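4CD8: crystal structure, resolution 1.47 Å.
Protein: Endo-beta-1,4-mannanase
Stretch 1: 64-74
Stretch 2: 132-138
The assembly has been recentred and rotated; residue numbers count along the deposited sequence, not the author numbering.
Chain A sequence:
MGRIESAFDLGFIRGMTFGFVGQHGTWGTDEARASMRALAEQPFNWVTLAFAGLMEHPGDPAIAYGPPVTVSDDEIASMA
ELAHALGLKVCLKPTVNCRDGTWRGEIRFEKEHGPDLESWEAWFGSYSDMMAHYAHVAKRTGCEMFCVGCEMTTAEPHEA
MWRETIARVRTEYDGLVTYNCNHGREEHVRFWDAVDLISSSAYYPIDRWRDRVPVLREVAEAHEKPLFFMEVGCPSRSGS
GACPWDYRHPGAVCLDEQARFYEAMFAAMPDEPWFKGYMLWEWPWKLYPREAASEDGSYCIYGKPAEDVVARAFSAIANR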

# COMPACT_ATOMS: atom_id res chain seq x y z
N ALA A 64 0.71 15.79 10.64
CA ALA A 64 1.65 15.41 11.69
C ALA A 64 2.36 14.13 11.31
O ALA A 64 1.74 13.08 11.14
CB ALA A 64 0.90 15.24 13.03
N TYR A 65 3.68 14.20 11.18
CA TYR A 65 4.47 13.01 10.93
C TYR A 65 5.86 13.13 11.55
O TYR A 65 6.24 14.22 12.02
CB TYR A 65 4.60 12.73 9.43
CG TYR A 65 5.20 13.89 8.64
CD1 TYR A 65 4.39 14.92 8.16
CD2 TYR A 65 6.57 13.95 8.39
CE1 TYR A 65 4.93 15.97 7.43
CE2 TYR A 65 7.12 14.99 7.66
CZ TYR A 65 6.30 16.00 7.19
OH TYR A 65 6.83 17.03 6.49
N GLY A 66 6.60 12.03 11.53
CA GLY A 66 7.79 11.91 12.34
C GLY A 66 7.40 11.78 13.81
O GLY A 66 6.22 11.72 14.13
N PRO A 67 8.39 11.65 14.67
CA PRO A 67 8.18 11.55 16.11
C PRO A 67 7.39 12.76 16.55
O PRO A 67 7.63 13.84 16.06
CB PRO A 67 9.60 11.56 16.67
CG PRO A 67 10.43 11.02 15.56
CD PRO A 67 9.83 11.67 14.35
N PRO A 68 6.46 12.60 17.48
CA PRO A 68 6.11 11.41 18.23
C PRO A 68 4.98 10.57 17.62
O PRO A 68 4.51 9.60 18.24
CB PRO A 68 5.60 12.02 19.56
CG PRO A 68 4.92 13.24 19.11
CD PRO A 68 5.74 13.79 17.98
N VAL A 69 4.53 10.94 16.42
CA VAL A 69 3.39 10.31 15.80
C VAL A 69 3.80 9.03 15.09
O VAL A 69 3.34 7.94 15.45
CB VAL A 69 2.72 11.28 14.82
CG1 VAL A 69 1.62 10.59 14.01
CG2 VAL A 69 2.23 12.51 15.61
N THR A 70 4.69 9.17 14.12
CA THR A 70 5.09 8.01 13.32
C THR A 70 6.46 7.46 13.74
O THR A 70 7.23 8.10 14.47
CB THR A 70 5.19 8.36 11.80
OG1 THR A 70 6.37 9.16 11.58
CG2 THR A 70 3.99 9.10 11.36
N VAL A 71 6.78 6.30 13.18
CA VAL A 71 8.13 5.76 13.21
C VAL A 71 9.13 6.86 12.81
O VAL A 71 8.86 7.69 11.97
CB VAL A 71 8.29 4.54 12.28
CG1 VAL A 71 7.61 3.34 12.88
CG2 VAL A 71 7.75 4.81 10.88
N SER A 72 10.24 6.90 13.52
CA SER A 72 11.32 7.81 13.21
C SER A 72 12.01 7.44 11.92
O SER A 72 11.90 6.30 11.45
CB SER A 72 12.37 7.81 14.31
OG SER A 72 13.01 6.57 14.38
N ASP A 73 12.76 8.39 11.38
CA ASP A 73 13.57 8.08 10.20
C ASP A 73 14.52 6.87 10.50
O ASP A 73 14.76 6.01 9.65
CB ASP A 73 14.40 9.28 9.79
CG ASP A 73 13.59 10.45 9.22
OD1 ASP A 73 12.35 10.30 8.99
OD2 ASP A 73 14.21 11.54 8.97
N ASP A 74 15.11 6.84 11.69
CA ASP A 74 15.99 5.72 12.08
C ASP A 74 15.26 4.38 12.14
O ASP A 74 15.83 3.35 11.79
CB ASP A 74 16.62 5.98 13.45
CG ASP A 74 17.79 6.99 13.42
OD1 ASP A 74 18.23 7.42 12.35
OD2 ASP A 74 18.27 7.36 14.52
N ALA A 132 8.48 14.54 -0.06
CA ALA A 132 9.88 14.87 -0.37
C ALA A 132 10.82 14.35 0.71
O ALA A 132 11.88 13.79 0.45
CB ALA A 132 10.01 16.36 -0.51
N HIS A 133 10.40 14.53 1.98
CA HIS A 133 11.20 14.06 3.10
C HIS A 133 11.39 12.56 3.04
O HIS A 133 12.51 12.07 3.21
CB HIS A 133 10.55 14.43 4.45
CG HIS A 133 11.25 13.82 5.62
ND1 HIS A 133 12.37 14.38 6.19
CD2 HIS A 133 11.02 12.66 6.29
CE1 HIS A 133 12.80 13.60 7.17
NE2 HIS A 133 12.00 12.56 7.26
N TYR A 134 10.30 11.81 2.82
CA TYR A 134 10.40 10.37 2.81
C TYR A 134 10.98 9.80 1.53
O TYR A 134 11.60 8.77 1.60
CB TYR A 134 9.10 9.69 3.24
CG TYR A 134 8.81 9.95 4.72
CD1 TYR A 134 9.63 9.43 5.70
CD2 TYR A 134 7.74 10.75 5.10
CE1 TYR A 134 9.38 9.66 7.06
CE2 TYR A 134 7.48 10.97 6.43
CZ TYR A 134 8.32 10.45 7.40
OH TYR A 134 8.06 10.70 8.72
N ALA A 135 10.88 10.56 0.44
CA ALA A 135 11.52 10.14 -0.82
C ALA A 135 13.04 10.16 -0.63
O ALA A 135 13.73 9.25 -1.08
CB ALA A 135 11.11 11.06 -1.97
N HIS A 136 13.51 11.17 0.10
CA HIS A 136 14.93 11.31 0.43
C HIS A 136 15.40 10.18 1.33
O HIS A 136 16.44 9.61 1.12
CB HIS A 136 15.19 12.69 1.06
CG HIS A 136 16.58 12.90 1.56
ND1 HIS A 136 17.65 12.98 0.71
CD2 HIS A 136 17.07 13.11 2.81
CE1 HIS A 136 18.75 13.21 1.40
NE2 HIS A 136 18.43 13.30 2.68
N VAL A 137 14.57 9.83 2.33
CA VAL A 137 14.85 8.67 3.17
C VAL A 137 14.89 7.37 2.35
O VAL A 137 15.80 6.56 2.52
CB VAL A 137 13.82 8.53 4.32
CG1 VAL A 137 13.96 7.19 5.01
CG2 VAL A 137 13.93 9.69 5.33
N ALA A 138 13.95 7.24 1.40
CA ALA A 138 13.93 6.10 0.49
C ALA A 138 15.22 5.98 -0.32
O ALA A 138 15.75 4.89 -0.47
CB ALA A 138 12.72 6.15 -0.43
O HOH W 1 9.89 9.77 10.40

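Residues 132-138 form one segment of a longer helix, and the loop 65-72, which passes into a helix at Asp 73, packs against it. The contact is modest, burying 286 Å² over both sides, and most of it falls to Asp 73, Tyr 134 and Tyr 65. The backbones remain well apart, with 7.2 Å between Asp 73 CA and Val 137 CA, the nearest CA pair, so side chains bridge most of the gap.

Asp 73 covers the largest area. Its CA-to-CB bond points sideways, but the m rotamer brings the carboxylate to the helix, where His 133 NE2 donates a nearly linear hydrogen bond to Asp 73 OD1 (2.9 Å, 173°). The oxygen lies at the edge of the imidazole, near its plane, as expected for an acceptor facing a ring N-H. One helical turn on from His 133, Val 137 supplies an apolar neighbour, with its CG2 4.0 Å from Asp 73 CG.

Tyr 134 extends its side chain into the loop, carrying its hydroxyl among polar groups. Tyr 134 OH lies 3.4 Å from Gly 66 N and 3.7 Å from Thr 70 OG1. The loop here is braced internally: Gly 66 O accepts hydrogen bonds from the backbone N atoms of Val 69 and Thr 70, while Thr 70 OG1 receives a weak one from Gly 66 N and donates to Val 71 O. A water ties this end of the tyrosine to the loop, hydrogen bonding to Tyr 134 OH at 2.7 Å and donating to Val 71 O at 2.8 Å and Asp 73 OD1 at 2.9 Å.

Tyr 65 completes the contact with apolar packing, its CD2 3.7 Å from Tyr 134 CE2. The two rings meet obliquely, with centroids 5.8 Å apart and planes inclined at 62°, and Tyr 134 OH approaches the edge of the Tyr 65 ring.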